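Local coordinates for osmolarity sensor protein EnvZ (Escherichia coli, PDB 5XGA) that probably senses osmolarity as the periplasmic domain of a membrane histidine kinase, here with the detergent CHAPS bound, at residues P8-F13 / Q70-L75; K15-E20 / R49-S54; H77-Q82 / T87-E92. All blocks are in the same frame, centred on the assembly; numbering follows the deposited sequence. Where two conformers were deposited one is given.

Interaction 1: P8-F13 / Q70-L75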
loop_
_atom_site.group_PDB
_atom_site.type_symbol
_atom_site.label_atom_id
_atom_site.label_comp_id
_atom_site.label_asym_id
_atom_site.label_seq_id
_atom_site.Cartn_x
_atom_site.Cartn_y
_atom_site.Cartn_z
ATOM N N PRO A 8 -10.661 -9.517 3.217
ATOM C CA PRO A 8 -9.397 -10.200 2.947
ATOM C C PRO A 8 -8.541 -10.329 4.184
ATOM O O PRO A 8 -8.606 -9.471 5.072
ATOM C CB PRO A 8 -8.724 -9.286 1.924
ATOM C CG PRO A 8 -9.183 -7.912 2.354
ATOM C CD PRO A 8 -10.642 -8.118 2.762
ATOM N N SER A 9 -7.735 -11.390 4.225
ATOM C CA SER A 9 -6.691 -11.522 5.221
ATOM C C SER A 9 -5.709 -10.378 5.066
ATOM O O SER A 9 -5.662 -9.722 4.027
ATOM C CB SER A 9 -5.946 -12.856 5.072
ATOM O OG SER A 9 -5.242 -12.883 3.837
ATOM N N LEU A 10 -4.915 -10.150 6.099
ATOM C CA LEU A 10 -3.843 -9.177 6.016
ATOM C C LEU A 10 -2.889 -9.537 4.877
ATOM O O LEU A 10 -2.434 -8.667 4.136
ATOM C CB LEU A 10 -3.097 -9.110 7.350
ATOM C CG LEU A 10 -2.100 -7.970 7.461
ATOM C CD1 LEU A 10 -2.821 -6.633 7.379
ATOM C CD2 LEU A 10 -1.326 -8.105 8.772
ATOM N N GLN A 11 -2.607 -10.828 4.726
ATOM C CA GLN A 11 -1.679 -11.283 3.692
ATOM C C GLN A 11 -2.230 -11.032 2.293
ATOM O O GLN A 11 -1.514 -10.591 1.394
ATOM C CB GLN A 11 -1.371 -12.770 3.873
ATOM C CG GLN A 11 -0.777 -13.128 5.242
ATOM C CD GLN A 11 -1.838 -13.450 6.301
ATOM O OE1 GLN A 11 -2.916 -12.856 6.324
ATOM N NE2 GLN A 11 -1.523 -14.399 7.188
ATOM N N GLN A 12 -3.513 -11.323 2.097
ATOM C CA GLN A 12 -4.149 -11.058 0.808
ATOM C C GLN A 12 -4.240 -9.558 0.529
ATOM O O GLN A 12 -4.077 -9.112 -0.615
ATOM C CB GLN A 12 -5.545 -11.670 0.784
ATOM C CG GLN A 12 -6.244 -11.550 -0.531
ATOM C CD GLN A 12 -7.543 -12.306 -0.506
ATOM O OE1 GLN A 12 -8.146 -12.470 0.559
ATOM N NE2 GLN A 12 -7.976 -12.796 -1.667
ATOM N N PHE A 13 -4.528 -8.786 1.577
ATOM C CA PHE A 13 -4.648 -7.340 1.434
ATOM C C PHE A 13 -3.324 -6.731 1.008
ATOM O O PHE A 13 -3.289 -5.859 0.146
ATOM C CB PHE A 13 -5.119 -6.697 2.726
ATOM C CG PHE A 13 -5.286 -5.210 2.624
ATOM C CD1 PHE A 13 -6.347 -4.666 1.927
ATOM C CD2 PHE A 13 -4.389 -4.359 3.235
ATOM C CE1 PHE A 13 -6.506 -3.294 1.845
ATOM C CE2 PHE A 13 -4.542 -2.986 3.153
ATOM C CZ PHE A 13 -5.598 -2.457 2.461
ATOM N N GLN A 70 3.457 -2.245 14.234
ATOM C CA GLN A 70 4.659 -3.075 14.328
ATOM C C GLN A 70 5.193 -3.461 12.954
ATOM O O GLN A 70 4.417 -3.682 12.027
ATOM C CB GLN A 70 4.371 -4.338 15.141
ATOM C CG GLN A 70 3.381 -4.128 16.291
ATOM C CD GLN A 70 2.017 -4.747 16.005
ATOM O OE1 GLN A 70 1.038 -4.043 15.726
ATOM N NE2 GLN A 70 1.948 -6.074 16.074
ATOM N N HIS A 71 6.516 -3.557 12.841
ATOM C CA HIS A 71 7.168 -3.931 11.593
ATOM C C HIS A 71 6.792 -5.352 11.193
ATOM O O HIS A 71 6.826 -6.260 12.005
ATOM C CB HIS A 71 8.693 -3.790 11.730
ATOM C CG HIS A 71 9.475 -4.380 10.593
ATOM N ND1 HIS A 71 9.786 -3.670 9.453
ATOM C CD2 HIS A 71 10.033 -5.604 10.436
ATOM C CE1 HIS A 71 10.485 -4.439 8.634
ATOM N NE2 HIS A 71 10.648 -5.617 9.205
ATOM N N TYR A 72 6.392 -5.530 9.939
ATOM C CA TYR A 72 6.150 -6.860 9.383
ATOM C C TYR A 72 7.194 -7.180 8.314
ATOM O O TYR A 72 7.199 -6.572 7.244
ATOM C CB TYR A 72 4.751 -6.950 8.783
ATOM C CG TYR A 72 3.692 -7.271 9.805
ATOM C CD1 TYR A 72 3.477 -6.435 10.896
ATOM C CD2 TYR A 72 2.901 -8.403 9.675
ATOM C CE1 TYR A 72 2.496 -6.727 11.830
ATOM C CE2 TYR A 72 1.921 -8.702 10.604
ATOM C CZ TYR A 72 1.725 -7.863 11.674
ATOM O OH TYR A 72 0.751 -8.166 12.596
ATOM N N GLU A 73 8.068 -8.134 8.610
ATOM C CA GLU A 73 9.234 -8.382 7.778
ATOM C C GLU A 73 8.835 -9.013 6.460
ATOM O O GLU A 73 9.260 -8.564 5.395
ATOM C CB GLU A 73 10.236 -9.272 8.521
ATOM C CG GLU A 73 11.498 -9.629 7.739
ATOM C CD GLU A 73 12.485 -8.480 7.612
ATOM O OE1 GLU A 73 12.204 -7.380 8.130
ATOM O OE2 GLU A 73 13.548 -8.679 6.978
ATOM N N PHE A 74 8.013 -10.055 6.515
ATOM C CA PHE A 74 7.617 -10.698 5.276
ATOM C C PHE A 74 6.794 -9.740 4.420
ATOM O O PHE A 74 7.050 -9.599 3.226
ATOM C CB PHE A 74 6.837 -11.986 5.532
ATOM C CG PHE A 74 6.404 -12.670 4.273
ATOM C CD1 PHE A 74 7.338 -13.292 3.456
ATOM C CD2 PHE A 74 5.072 -12.666 3.884
ATOM C CE1 PHE A 74 6.947 -13.914 2.275
ATOM C CE2 PHE A 74 4.678 -13.286 2.710
ATOM C CZ PHE A 74 5.617 -13.907 1.906
ATOM N N LEU A 75 5.811 -9.075 5.020
ATOM C CA LEU A 75 5.002 -8.129 4.250
ATOM C C LEU A 75 5.876 -7.047 3.613
ATOM O O LEU A 75 5.644 -6.642 2.472
ATOM C CB LEU A 75 3.937 -7.479 5.130
ATOM C CG LEU A 75 2.883 -8.373 5.802
ATOM C CD1 LEU A 75 1.864 -7.498 6.492
ATOM C CD2 LEU A 75 2.201 -9.322 4.808
#
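Leu10 reaches across to Tyr72 and Leu75, and one methyl makes both of its closest contacts. CD2 of Leu10 lies 3.8 Å from CE2 of Tyr72, set obliquely to the ring. The same CD2 is 4.0 Å from CD1 of Leu75, and the two leucine side chains cross at about a right angle. The Leu10 side chain leaves the helix with CG anti to the backbone N (chi1 -171°), which points CD2 at the notch between the Tyr72 ring and Leu75. This is the tight part, and it is wholly apolar. Val91 and Pro98 pack on Leu10 as well, and Leu75 is buried against Val89 and Val91.

The other side is loose. Gln11 is exposed and its nearest atom, CA, is 4.5 Å from CD2 of Leu75; no atom of its side chain comes that close. No hydrogen bond joins the two segments. Just before Leu10, Ser9 caps helix 10-24, and its OG accepts from Gln12 N at 2.9 Å. Tyr72 holds the N-cap position of helix 73-83. The contact thus joins the first turns of two helices over one antiparallel sheet, as in a two-layer alpha+beta domain.

Interaction 2: K15-E20 / R49-S54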
loop_
_atom_site.group_PDB
_atom_site.type_symbol
_atom_site.label_atom_id
_atom_site.label_comp_id
_atom_site.label_asym_id
_atom_site.label_seq_id
_atom_site.Cartn_x
_atom_site.Cartn_y
_atom_site.Cartn_z
ATOM N N LYS A 15 -1.027 -8.170 -0.721
ATOM C CA LYS A 15 -0.792 -8.518 -2.124
ATOM C C LYS A 15 -1.552 -7.569 -3.030
ATOM O O LYS A 15 -1.031 -7.087 -4.042
ATOM C CB LYS A 15 -1.219 -9.954 -2.429
ATOM C CG LYS A 15 -0.430 -11.029 -1.712
ATOM C CD LYS A 15 -0.772 -12.417 -2.263
ATOM C CE LYS A 15 0.140 -12.766 -3.430
ATOM N NZ LYS A 15 1.582 -12.691 -3.022
ATOM N N VAL A 16 -2.804 -7.323 -2.663
ATOM C CA VAL A 16 -3.668 -6.419 -3.410
ATOM C C VAL A 16 -3.103 -5.007 -3.417
ATOM O O VAL A 16 -2.938 -4.383 -4.468
ATOM C CB VAL A 16 -5.076 -6.397 -2.810
ATOM C CG1 VAL A 16 -5.842 -5.186 -3.322
ATOM C CG2 VAL A 16 -5.793 -7.705 -3.130
ATOM N N LEU A 17 -2.795 -4.517 -2.226
ATOM C CA LEU A 17 -2.211 -3.197 -2.060
ATOM C C LEU A 17 -0.945 -3.007 -2.901
ATOM O O LEU A 17 -0.760 -1.973 -3.550
ATOM C CB LEU A 17 -1.896 -2.978 -0.586
ATOM C CG LEU A 17 -1.265 -1.662 -0.189
ATOM C CD1 LEU A 17 -2.200 -0.529 -0.517
ATOM C CD2 LEU A 17 -0.949 -1.707 1.303
ATOM N N ALA A 18 -0.071 -4.002 -2.878
ATOM C CA ALA A 18 1.205 -3.914 -3.593
ATOM C C ALA A 18 0.994 -3.736 -5.090
ATOM O O ALA A 18 1.609 -2.874 -5.725
ATOM C CB ALA A 18 2.044 -5.152 -3.322
ATOM N N TYR A 19 0.126 -4.567 -5.651
ATOM C CA TYR A 19 -0.185 -4.499 -7.072
ATOM C C TYR A 19 -0.765 -3.154 -7.464
ATOM O O TYR A 19 -0.347 -2.558 -8.455
ATOM C CB TYR A 19 -1.158 -5.599 -7.479
ATOM C CG TYR A 19 -1.232 -5.694 -8.982
ATOM C CD1 TYR A 19 -0.083 -5.937 -9.725
ATOM C CD2 TYR A 19 -2.426 -5.497 -9.665
ATOM C CE1 TYR A 19 -0.119 -6.006 -11.110
ATOM C CE2 TYR A 19 -2.473 -5.568 -11.057
ATOM C CZ TYR A 19 -1.312 -5.819 -11.770
ATOM O OH TYR A 19 -1.332 -5.890 -13.146
ATOM N N GLU A 20 -1.719 -2.662 -6.678
ATOM C CA GLU A 20 -2.356 -1.386 -6.978
ATOM C C GLU A 20 -1.409 -0.211 -6.764
ATOM O O GLU A 20 -1.391 0.713 -7.563
ATOM C CB GLU A 20 -3.636 -1.211 -6.133
ATOM C CG GLU A 20 -4.617 -2.356 -6.324
ATOM C CD GLU A 20 -6.045 -2.016 -5.915
ATOM O OE1 GLU A 20 -6.309 -0.860 -5.527
ATOM O OE2 GLU A 20 -6.912 -2.909 -6.001
ATOM N N ARG A 49 -8.349 6.611 -4.783
ATOM C CA ARG A 49 -9.575 6.815 -4.018
ATOM C C ARG A 49 -10.104 5.541 -3.378
ATOM O O ARG A 49 -10.419 5.523 -2.188
ATOM C CB ARG A 49 -10.648 7.435 -4.906
ATOM C CG ARG A 49 -10.349 8.857 -5.289
ATOM C CD ARG A 49 -11.544 9.514 -5.958
ATOM N NE ARG A 49 -11.119 10.515 -6.930
ATOM C CZ ARG A 49 -11.198 10.354 -8.248
ATOM N NH1 ARG A 49 -11.704 9.233 -8.757
ATOM N NH2 ARG A 49 -10.777 11.318 -9.056
ATOM N N GLU A 50 -10.203 4.473 -4.159
ATOM C CA GLU A 50 -10.754 3.218 -3.659
ATOM C C GLU A 50 -9.911 2.635 -2.516
ATOM O O GLU A 50 -10.446 2.015 -1.600
ATOM C CB GLU A 50 -10.875 2.203 -4.801
ATOM C CG GLU A 50 -11.568 0.906 -4.415
ATOM C CD GLU A 50 -13.014 1.111 -3.973
ATOM O OE1 GLU A 50 -13.671 2.050 -4.476
ATOM O OE2 GLU A 50 -13.490 0.331 -3.117
ATOM N N LEU A 51 -8.596 2.837 -2.553
ATOM C CA LEU A 51 -7.784 2.325 -1.455
ATOM C C LEU A 51 -8.000 3.118 -0.175
ATOM O O LEU A 51 -7.696 2.632 0.910
ATOM C CB LEU A 51 -6.307 2.340 -1.811
ATOM C CG LEU A 51 -5.829 1.240 -2.743
ATOM C CD1 LEU A 51 -4.380 1.529 -3.128
ATOM C CD2 LEU A 51 -5.936 -0.099 -2.067
ATOM N N GLY A 52 -8.494 4.345 -0.298
ATOM C CA GLY A 52 -8.634 5.201 0.876
ATOM C C GLY A 52 -7.287 5.599 1.473
ATOM O O GLY A 52 -7.122 5.700 2.693
ATOM N N ILE A 53 -6.309 5.830 0.609
ATOM C CA ILE A 53 -4.992 6.247 1.053
ATOM C C ILE A 53 -5.050 7.623 1.702
ATOM O O ILE A 53 -5.634 8.553 1.140
ATOM C CB ILE A 53 -3.999 6.286 -0.120
ATOM C CG1 ILE A 53 -3.574 4.868 -0.507
ATOM C CG2 ILE A 53 -2.782 7.186 0.208
ATOM C CD1 ILE A 53 -2.904 4.779 -1.870
ATOM N N SER A 54 -4.454 7.737 2.887
ATOM C CA SER A 54 -4.128 9.035 3.466
ATOM C C SER A 54 -2.621 9.171 3.488
ATOM O O SER A 54 -1.920 8.180 3.712
ATOM C CB SER A 54 -4.682 9.177 4.892
ATOM O OG SER A 54 -6.100 9.150 4.888
#
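Leu51 points its branched end at helix 10-24 and meets two residues there, Leu17 and Glu20. The apolar contact is with Leu17. CD1 of Leu17 is 4.0 Å from CD1 of Leu51 and 4.1 Å from CD2 of Leu51, so a single methyl faces the fork of the other leucine. Leu17 is rooted at the flank of its helix. Its CG stands anti to the backbone N (chi1 179°), and this brings CD1 round to Leu51. Both leucines are buried. Leu17 also packs on Met79 and Val114.

The second contact sets a polar group against carbon. OE1 of Glu20 lies 3.5 Å from CG of Leu51 and 3.6 Å from CD2 of Leu51. These are van der Waals contacts, not hydrogen bonds. The Glu20 chain is extended beyond CG and brings OE1 against the branch point of the leucine. Closer to the backbone, CB of Glu20 is 4.1 Å from CD1 of Leu51. Ile47, one turn earlier in helix 41-51, touches Glu20 too.

Helix 41-51 ends here in a Schellman motif. Gly52 takes a positive phi of 67°, and Gly52 N bonds to Arg49 O at 2.9 Å. The chain then runs through Ile53 into strand 54-57. With an alanine in place of Leu51, the fork is gone, and Leu17 CD1 and Glu20 OE1 would probably lose their neighbour and leave a gap between the helices.

Beyond the turn, Ile53 packs on Val112 and Val114 of the sheet. A bound CHAPS molecule lies about 8 Å from the Leu51 side chain, too far to touch it.

Interaction 3: H77-Q82 / T87-E92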
loop_
_atom_site.group_PDB
_atom_site.type_symbol
_atom_site.label_atom_id
_atom_site.label_comp_id
_atom_site.label_asym_id
_atom_site.label_seq_id
_atom_site.Cartn_x
_atom_site.Cartn_y
_atom_site.Cartn_z
ATOM N N HIS A 77 9.072 -7.240 2.698
ATOM C CA HIS A 77 9.826 -7.785 1.565
ATOM C C HIS A 77 8.902 -8.064 0.377
ATOM O O HIS A 77 9.237 -7.769 -0.777
ATOM C CB HIS A 77 10.555 -9.060 1.965
ATOM C CG HIS A 77 11.878 -8.817 2.607
ATOM N ND1 HIS A 77 13.045 -8.690 1.881
ATOM C CD2 HIS A 77 12.226 -8.666 3.907
ATOM C CE1 HIS A 77 14.054 -8.478 2.707
ATOM N NE2 HIS A 77 13.582 -8.456 3.941
ATOM N N GLN A 78 7.736 -8.630 0.676
ATOM C CA GLN A 78 6.745 -8.925 -0.353
ATOM C C GLN A 78 6.350 -7.630 -1.063
ATOM O O GLN A 78 6.259 -7.584 -2.282
ATOM C CB GLN A 78 5.516 -9.615 0.255
ATOM C CG GLN A 78 4.426 -9.953 -0.774
ATOM C CD GLN A 78 3.205 -10.655 -0.175
ATOM O OE1 GLN A 78 2.845 -11.760 -0.591
ATOM N NE2 GLN A 78 2.558 -10.008 0.792
ATOM N N MET A 79 6.133 -6.572 -0.295
ATOM C CA MET A 79 5.816 -5.267 -0.864
ATOM C C MET A 79 7.018 -4.723 -1.642
ATOM O O MET A 79 6.874 -4.271 -2.776
ATOM C CB MET A 79 5.400 -4.292 0.244
ATOM C CG MET A 79 5.120 -2.864 -0.234
ATOM S SD MET A 79 3.555 -2.706 -1.134
ATOM C CE MET A 79 2.368 -3.207 0.135
ATOM N N ALA A 80 8.203 -4.792 -1.044
ATOM C CA ALA A 80 9.415 -4.277 -1.709
ATOM C C ALA A 80 9.627 -4.920 -3.080
ATOM O O ALA A 80 9.955 -4.242 -4.062
ATOM C CB ALA A 80 10.651 -4.508 -0.832
ATOM N N GLN A 81 9.450 -6.233 -3.135
ATOM C CA GLN A 81 9.630 -6.978 -4.378
ATOM C C GLN A 81 8.646 -6.554 -5.462
ATOM O O GLN A 81 9.006 -6.499 -6.631
ATOM C CB GLN A 81 9.493 -8.476 -4.120
ATOM C CG GLN A 81 10.545 -9.315 -4.811
ATOM C CD GLN A 81 10.983 -10.487 -3.961
ATOM O OE1 GLN A 81 10.270 -10.902 -3.041
ATOM N NE2 GLN A 81 12.165 -11.024 -4.252
ATOM N N GLN A 82 7.403 -6.266 -5.087
ATOM C CA GLN A 82 6.392 -5.876 -6.068
ATOM C C GLN A 82 6.575 -4.439 -6.516
ATOM O O GLN A 82 6.410 -4.118 -7.691
ATOM C CB GLN A 82 4.981 -6.057 -5.501
ATOM C CG GLN A 82 4.528 -7.491 -5.408
ATOM C CD GLN A 82 4.422 -8.154 -6.766
ATOM O OE1 GLN A 82 3.670 -7.708 -7.643
ATOM N NE2 GLN A 82 5.185 -9.226 -6.948
ATOM N N THR A 87 11.273 -0.901 0.868
ATOM C CA THR A 87 9.988 -0.537 1.434
ATOM C C THR A 87 9.892 -0.957 2.890
ATOM O O THR A 87 10.552 -1.905 3.321
ATOM C CB THR A 87 8.848 -1.177 0.620
ATOM O OG1 THR A 87 9.000 -0.824 -0.762
ATOM C CG2 THR A 87 7.499 -0.709 1.118
ATOM N N GLU A 88 9.071 -0.239 3.651
ATOM C CA GLU A 88 8.742 -0.634 5.006
ATOM C C GLU A 88 7.217 -0.772 5.119
ATOM O O GLU A 88 6.492 0.132 4.735
ATOM C CB GLU A 88 9.269 0.395 6.012
ATOM C CG GLU A 88 8.651 0.331 7.405
ATOM C CD GLU A 88 9.166 -0.813 8.236
ATOM O OE1 GLU A 88 9.245 -1.934 7.699
ATOM O OE2 GLU A 88 9.484 -0.597 9.428
ATOM N N VAL A 89 6.750 -1.911 5.621
ATOM C CA VAL A 89 5.338 -2.094 5.919
ATOM C C VAL A 89 5.185 -2.329 7.414
ATOM O O VAL A 89 5.798 -3.236 7.975
ATOM C CB VAL A 89 4.723 -3.281 5.145
ATOM C CG1 VAL A 89 3.328 -3.609 5.678
ATOM C CG2 VAL A 89 4.704 -2.995 3.615
ATOM N N ARG A 90 4.370 -1.504 8.057
ATOM C CA ARG A 90 4.035 -1.716 9.462
ATOM C C ARG A 90 2.536 -1.898 9.587
ATOM O O ARG A 90 1.770 -1.326 8.799
ATOM C CB ARG A 90 4.512 -0.543 10.317
ATOM C CG ARG A 90 6.012 -0.349 10.305
ATOM C CD ARG A 90 6.465 0.579 11.417
ATOM N NE ARG A 90 7.789 1.107 11.114
ATOM C CZ ARG A 90 8.281 2.226 11.626
ATOM N NH1 ARG A 90 7.553 2.932 12.483
ATOM N NH2 ARG A 90 9.492 2.640 11.277
ATOM N N VAL A 91 2.096 -2.698 10.555
ATOM C CA VAL A 91 0.659 -2.922 10.697
ATOM C C VAL A 91 0.179 -2.621 12.102
ATOM O O VAL A 91 0.722 -3.124 13.097
ATOM C CB VAL A 91 0.243 -4.359 10.345
ATOM C CG1 VAL A 91 -1.287 -4.499 10.455
ATOM C CG2 VAL A 91 0.714 -4.729 8.933
ATOM N N GLU A 92 -0.848 -1.787 12.148
ATOM C CA GLU A 92 -1.518 -1.407 13.378
ATOM C C GLU A 92 -2.705 -2.331 13.514
ATOM O O GLU A 92 -3.717 -2.177 12.816
ATOM C CB GLU A 92 -1.919 0.072 13.316
ATOM C CG GLU A 92 -2.899 0.561 14.336
ATOM C CD GLU A 92 -3.240 2.019 14.104
ATOM O OE1 GLU A 92 -3.974 2.604 14.920
ATOM O OE2 GLU A 92 -2.768 2.583 13.091
#
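Met79 packs on Thr87 and Val89, and Ala80 on Thr87, in an alpha-beta hairpin: helix 73-83 turns back through a short loop into strand 87-92. The axes of 77-82 and 87-92 run at 142°, roughly antiparallel but well tilted, and come within 7.2 Å of each other.

The apolar contacts centre on Met79. Its CB lies 3.7 Å from CG2 of Val89, and its CG is 3.9 Å from that same methyl. The two side chains cross at about a right angle. Met79 CG is anti to the backbone N (chi1 177°), and the chain then bends, so that CE stays close to Val89 as well. Met79 CG also comes to 3.5 Å from CG2 of Thr87. That is tighter than usual, but Thr87 was modelled in two conformers, so the closeness is doubtful. Leu102 of the next strand touches Met79, Thr87 and Val89, and Ala18 of helix 10-24 meets Met79.

The Thr87 hydroxyl lies beside the helix without bonding to it. OG1 of Thr87 is 3.6 Å from CA of Ala80, and its hydrogen bond goes to Gly85 O in the loop.

A salt bridge lies within the strand. Glu88 points away from the helix, and its OE2 is shared with His71 ND1. Arg90 NE meets Glu88 OE2 at 2.9 Å in a nearly straight bond (172°), with the oxygen close to the guanidinium plane but the nitrogen above the plane of the carboxylate.

In the fold
From the N terminus, helix 10-24 enters two of the contacts. Its first turn takes part in interaction 1, which closes a long loop back from 70-75. Its middle takes part in interaction 2, closed by 49-54 and nested inside that loop. Interaction 3 follows in series and closes only the short turn between helix 73-83 and strand 87-92. Interactions 1 and 3 share helix 73-83 and reach neighbouring strands of one sheet, joined by backbone bonds of Gln70 with Val91 and Tyr72 with Val89. Interactions 2 and 3 meet where helix 10-24 and helix 73-83 touch, with Lys15 NZ bonded to Gln78 OE1. Together they link helices 10-24, 41-51 and 73-83, the first and last of which lie on the sheet.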